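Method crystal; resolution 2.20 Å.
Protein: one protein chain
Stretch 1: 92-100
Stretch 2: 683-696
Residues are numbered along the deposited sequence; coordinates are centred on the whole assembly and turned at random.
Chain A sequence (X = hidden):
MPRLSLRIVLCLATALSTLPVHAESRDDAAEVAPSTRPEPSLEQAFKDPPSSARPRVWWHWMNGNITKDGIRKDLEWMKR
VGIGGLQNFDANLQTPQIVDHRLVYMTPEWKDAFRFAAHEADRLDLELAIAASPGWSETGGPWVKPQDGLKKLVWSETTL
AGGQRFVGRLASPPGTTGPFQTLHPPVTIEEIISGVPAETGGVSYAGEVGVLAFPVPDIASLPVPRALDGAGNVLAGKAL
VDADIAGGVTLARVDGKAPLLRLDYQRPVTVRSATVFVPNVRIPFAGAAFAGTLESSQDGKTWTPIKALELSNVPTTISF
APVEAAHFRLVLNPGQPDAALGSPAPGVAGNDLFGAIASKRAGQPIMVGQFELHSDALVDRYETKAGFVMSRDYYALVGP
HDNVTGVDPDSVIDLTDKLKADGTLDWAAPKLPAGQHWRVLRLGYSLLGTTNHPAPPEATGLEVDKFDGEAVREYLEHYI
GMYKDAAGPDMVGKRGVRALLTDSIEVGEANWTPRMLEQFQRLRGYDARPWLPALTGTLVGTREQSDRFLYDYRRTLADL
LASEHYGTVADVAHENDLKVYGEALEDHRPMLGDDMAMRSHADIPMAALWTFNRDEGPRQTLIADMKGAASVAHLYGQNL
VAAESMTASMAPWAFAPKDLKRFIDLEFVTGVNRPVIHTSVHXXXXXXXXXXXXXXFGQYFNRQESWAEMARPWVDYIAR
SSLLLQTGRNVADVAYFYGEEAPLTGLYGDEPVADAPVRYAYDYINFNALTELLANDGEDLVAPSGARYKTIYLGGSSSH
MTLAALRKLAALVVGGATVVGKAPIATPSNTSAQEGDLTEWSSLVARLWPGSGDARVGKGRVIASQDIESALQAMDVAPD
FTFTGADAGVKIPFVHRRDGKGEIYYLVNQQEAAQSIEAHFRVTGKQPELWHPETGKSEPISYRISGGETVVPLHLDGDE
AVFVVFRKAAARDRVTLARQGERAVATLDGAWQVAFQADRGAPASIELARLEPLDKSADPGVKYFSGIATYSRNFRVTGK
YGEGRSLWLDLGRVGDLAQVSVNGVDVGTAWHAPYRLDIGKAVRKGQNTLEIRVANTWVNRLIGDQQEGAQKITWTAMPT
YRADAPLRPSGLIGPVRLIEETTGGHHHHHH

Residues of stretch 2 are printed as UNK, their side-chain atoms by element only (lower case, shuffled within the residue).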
# COMPACT_ATOMS: atom_id res chain seq x y z
N ASN A 92 3.15 -2.42 -21.25
CA ASN A 92 3.40 -1.64 -22.47
C ASN A 92 4.21 -0.39 -22.15
O ASN A 92 3.78 0.74 -22.38
CB ASN A 92 2.08 -1.29 -23.15
CG ASN A 92 2.28 -0.71 -24.55
OD1 ASN A 92 2.03 0.48 -24.78
ND2 ASN A 92 2.73 -1.54 -25.48
N LEU A 93 5.39 -0.60 -21.58
CA LEU A 93 6.34 0.48 -21.31
C LEU A 93 7.42 0.44 -22.38
O LEU A 93 7.95 -0.63 -22.69
CB LEU A 93 6.96 0.33 -19.92
CG LEU A 93 6.02 0.39 -18.73
CD1 LEU A 93 6.81 0.48 -17.44
CD2 LEU A 93 5.11 1.62 -18.84
N GLN A 94 7.73 1.61 -22.93
CA GLN A 94 8.69 1.70 -24.03
C GLN A 94 10.02 1.02 -23.67
O GLN A 94 10.70 1.42 -22.72
CB GLN A 94 8.91 3.16 -24.39
CG GLN A 94 9.88 3.34 -25.56
CD GLN A 94 9.67 4.64 -26.30
OE1 GLN A 94 9.62 4.66 -27.53
NE2 GLN A 94 9.56 5.73 -25.55
N THR A 95 10.37 -0.02 -24.43
CA THR A 95 11.52 -0.87 -24.16
C THR A 95 12.16 -1.21 -25.50
O THR A 95 11.44 -1.56 -26.45
CB THR A 95 11.16 -2.18 -23.44
OG1 THR A 95 10.41 -1.89 -22.26
CG2 THR A 95 12.42 -2.94 -23.07
N PRO A 96 13.49 -1.14 -25.62
CA PRO A 96 14.12 -1.49 -26.90
C PRO A 96 13.77 -2.91 -27.31
O PRO A 96 13.58 -3.80 -26.47
CB PRO A 96 15.63 -1.33 -26.62
CG PRO A 96 15.69 -0.41 -25.41
CD PRO A 96 14.48 -0.75 -24.60
N GLN A 97 13.63 -3.10 -28.61
CA GLN A 97 13.32 -4.41 -29.16
C GLN A 97 14.60 -5.22 -29.23
O GLN A 97 15.53 -4.86 -29.96
CB GLN A 97 12.68 -4.27 -30.54
CG GLN A 97 12.14 -5.59 -31.07
CD GLN A 97 11.64 -5.47 -32.49
OE1 GLN A 97 11.08 -4.45 -32.88
NE2 GLN A 97 11.85 -6.53 -33.28
N ILE A 98 14.66 -6.29 -28.46
CA ILE A 98 15.79 -7.22 -28.49
C ILE A 98 15.36 -8.59 -28.96
O ILE A 98 16.18 -9.51 -28.99
CB ILE A 98 16.47 -7.30 -27.11
CG1 ILE A 98 15.51 -7.91 -26.10
CG2 ILE A 98 16.83 -5.90 -26.65
CD1 ILE A 98 16.22 -8.43 -24.84
N VAL A 99 14.11 -8.75 -29.33
CA VAL A 99 13.65 -9.95 -29.98
C VAL A 99 13.50 -9.67 -31.47
O VAL A 99 13.38 -8.52 -31.92
CB VAL A 99 12.32 -10.44 -29.39
CG1 VAL A 99 12.50 -10.76 -27.92
CG2 VAL A 99 11.23 -9.39 -29.61
N ASP A 100 13.47 -10.75 -32.24
CA ASP A 100 13.28 -10.65 -33.68
C ASP A 100 11.96 -9.95 -34.03
O ASP A 100 11.91 -9.15 -34.97
CB ASP A 100 13.34 -12.06 -34.26
CG ASP A 100 13.19 -12.07 -35.74
OD1 ASP A 100 12.03 -12.11 -36.20
OD2 ASP A 100 14.22 -12.05 -36.44
N UNK A 683 12.96 -12.84 -19.51
CA UNK A 683 14.17 -12.80 -20.32
C UNK A 683 13.91 -13.51 -21.64
O UNK A 683 13.85 -14.74 -21.69
c UNK A 683 15.62 -12.71 -18.28
c UNK A 683 15.35 -13.45 -19.57
c UNK A 683 16.60 -13.50 -20.47
N UNK A 684 13.69 -12.77 -22.73
CA UNK A 684 13.31 -13.42 -24.00
C UNK A 684 14.48 -13.99 -24.78
O UNK A 684 14.27 -14.92 -25.57
c UNK A 684 13.58 -11.31 -22.83
c UNK A 684 13.44 -11.10 -24.35
c UNK A 684 12.64 -12.30 -24.78
N UNK A 685 15.69 -13.47 -24.60
CA UNK A 685 16.88 -13.92 -25.33
C UNK A 685 18.04 -13.95 -24.35
O UNK A 685 18.09 -13.17 -23.40
c UNK A 685 17.49 -11.60 -26.11
c UNK A 685 16.04 -12.99 -27.54
c UNK A 685 17.20 -13.01 -26.55
N UNK A 686 18.98 -14.87 -24.58
CA UNK A 686 20.05 -15.07 -23.61
C UNK A 686 21.23 -14.11 -23.78
O UNK A 686 21.92 -13.84 -22.79
c UNK A 686 19.47 -17.54 -23.37
o UNK A 686 19.66 -18.74 -23.67
o UNK A 686 18.41 -17.16 -22.82
c UNK A 686 20.56 -16.52 -23.66
N UNK A 687 21.44 -13.55 -24.98
CA UNK A 687 22.71 -12.89 -25.30
C UNK A 687 22.89 -11.57 -24.56
O UNK A 687 24.01 -11.21 -24.20
o UNK A 687 20.73 -11.46 -26.69
o UNK A 687 21.40 -12.11 -28.66
c UNK A 687 21.56 -12.03 -27.43
c UNK A 687 22.83 -12.66 -26.81
N UNK A 688 21.81 -10.82 -24.35
CA UNK A 688 21.91 -9.50 -23.75
C UNK A 688 21.92 -9.63 -22.22
O UNK A 688 20.91 -9.98 -21.61
n UNK A 688 20.70 -7.61 -28.61
c UNK A 688 21.13 -8.02 -25.64
c UNK A 688 20.02 -7.19 -26.22
c UNK A 688 20.46 -6.57 -27.57
c UNK A 688 20.78 -8.60 -24.24
N UNK A 689 23.08 -9.37 -21.62
CA UNK A 689 23.21 -9.46 -20.16
C UNK A 689 23.63 -8.11 -19.59
O UNK A 689 24.48 -7.45 -20.17
c UNK A 689 23.94 -11.93 -20.33
c UNK A 689 24.23 -10.54 -19.77
n UNK A 689 24.02 -14.91 -20.83
c UNK A 689 25.21 -12.78 -20.33
c UNK A 689 25.08 -13.96 -21.30
N UNK A 690 23.03 -7.69 -18.46
CA UNK A 690 21.96 -8.39 -17.76
C UNK A 690 20.61 -8.26 -18.46
O UNK A 690 19.69 -8.97 -18.09
c UNK A 690 21.93 -7.69 -16.40
c UNK A 690 23.49 -6.50 -17.73
c UNK A 690 22.42 -6.32 -16.68
N UNK A 691 20.51 -7.39 -19.47
CA UNK A 691 19.32 -7.39 -20.30
C UNK A 691 18.20 -6.45 -19.89
O UNK A 691 18.44 -5.35 -19.40
N UNK A 692 16.95 -6.87 -20.11
CA UNK A 692 15.81 -6.00 -19.87
C UNK A 692 15.55 -5.79 -18.38
O UNK A 692 15.88 -6.63 -17.54
c UNK A 692 13.19 -7.47 -22.30
c UNK A 692 14.53 -6.82 -21.98
c UNK A 692 14.71 -5.54 -22.72
c UNK A 692 14.56 -6.59 -20.48
N UNK A 693 14.95 -4.65 -18.07
CA UNK A 693 14.59 -4.27 -16.72
C UNK A 693 13.24 -3.57 -16.83
O UNK A 693 12.91 -3.04 -17.89
o UNK A 693 15.75 -2.15 -16.88
c UNK A 693 15.63 -3.34 -16.11
N UNK A 694 12.49 -3.49 -15.75
CA UNK A 694 11.22 -2.81 -15.76
C UNK A 694 11.49 -1.35 -15.56
O UNK A 694 11.41 -0.85 -14.50
c UNK A 694 8.39 -2.96 -13.05
c UNK A 694 9.08 -2.52 -14.31
c UNK A 694 8.10 -2.50 -15.45
c UNK A 694 10.32 -3.32 -14.65
N UNK A 695 11.84 -0.67 -16.63
CA UNK A 695 12.18 0.72 -16.60
C UNK A 695 13.31 1.00 -15.59
O UNK A 695 14.28 0.36 -15.61
c UNK A 695 10.97 1.58 -16.36
N UNK A 696 13.12 1.94 -14.71
CA UNK A 696 14.13 2.31 -13.75
C UNK A 696 13.98 1.54 -12.48
O UNK A 696 14.51 1.92 -11.47
c UNK A 696 12.44 5.36 -12.16
c UNK A 696 14.17 4.69 -14.54
c UNK A 696 13.96 3.77 -13.36
c UNK A 696 12.58 4.01 -12.80
O HOH W 1 11.32 -0.33 -19.70
O HOH W 2 19.17 -9.65 -28.68

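Position 683 has three side-chain carbons, one carrying the other two, and its CA-to-CB bond points away from stretch 1, which it does not touch. A beta-branched, all-carbon side chain of this size is Val683. At 684 three carbons close a ring onto the backbone N and lie against Ile98 and Val99; this is Pro684, its CB 3.5 Å from Val99 CG1 and its CG 3.9 Å from Ile98 CD1. Position 685 again shows one carbon carrying two, now directed toward stretch 1 and touching Ile98 and Val99. This is Val685, with chi1 at -60° (m), which sets CG2 3.6 Å from Ile98 CD1 and CG1 4.2 Å from Val99 CG1.

Positions 686 and 687 each carry two carbons, the second bearing two oxygens, and neither touches stretch 1 directly. A second carbon bearing two oxygens is a carboxylate, and one carbon between it and CA makes the residues Asp686 and Asp687; an amide would end in one oxygen and one nitrogen. Asp687 OD1 is 3.1 Å from water 2. At 688 four carbons in a row end in nitrogen, and the chain lies against Ile98, the pattern of Lys688. Its aliphatic part does the packing, CD lying 3.5 Å from Ile98 CG2, while NZ donates to water 2 at 2.6 Å. Position 689 has the same chain but is out of reach of stretch 1; Lys689 instead turns back on its own loop, NZ donating to Asp686 O at 3.1 Å.

Another three-carbon ring on the backbone N, making no contact with stretch 1, makes 690 a proline, Pro690, preceded by a cis peptide bond. No side-chain atom exists at 691, which makes no contact either, hence Gly691. Its phi/psi of 92/-145 would jam a CB against the preceding carbonyl O, and an ideal CB would also fall 2.7 Å from Lys688 O.

Four carbons forked at the second, pointing toward stretch 1 and touching Thr95 and Ile98, identify 692 as Leu692. Its CG is 3.7 Å from Ile98 CD1 and its CD2 is 3.5 Å from Thr95 CG2. One carbon followed by one oxygen at 693, with no contact across, gives Ser693, with chi1 at 60° (p). At 694 the fork at the second of four carbons recurs, starting away from stretch 1 but reaching Leu93 with its end: Leu694, its CD1 3.8 Å from Leu93 CD1. The single carbon at 695, also near Leu93, is that of Ala695, whose CB is 4.4 Å from Leu93 CD1. Position 696 has four carbons forked at the first, one arm two carbons long, and is out of reach, so it is Ile696.

The contact buries 467 Å² and has no direct hydrogen bond between the stretches. Ile98 contributes the largest covered area, 126 Å², by fitting among Pro684, Val685, Lys688 and Leu692. Water supplies the polar links: water 1 donates to Thr95 OG1 (3.1 Å) and weakly accepts from Ala695 N (3.1 Å), while water 2 lies 3.0 Å from Ile98 O and accepts from Lys688 NZ. Thr95 OG1 also donates to Leu93 O at 2.8 Å, tying together two residues that pack against stretch 2.

Stretch 2 683-696: VPVDDKKPGLSLAI
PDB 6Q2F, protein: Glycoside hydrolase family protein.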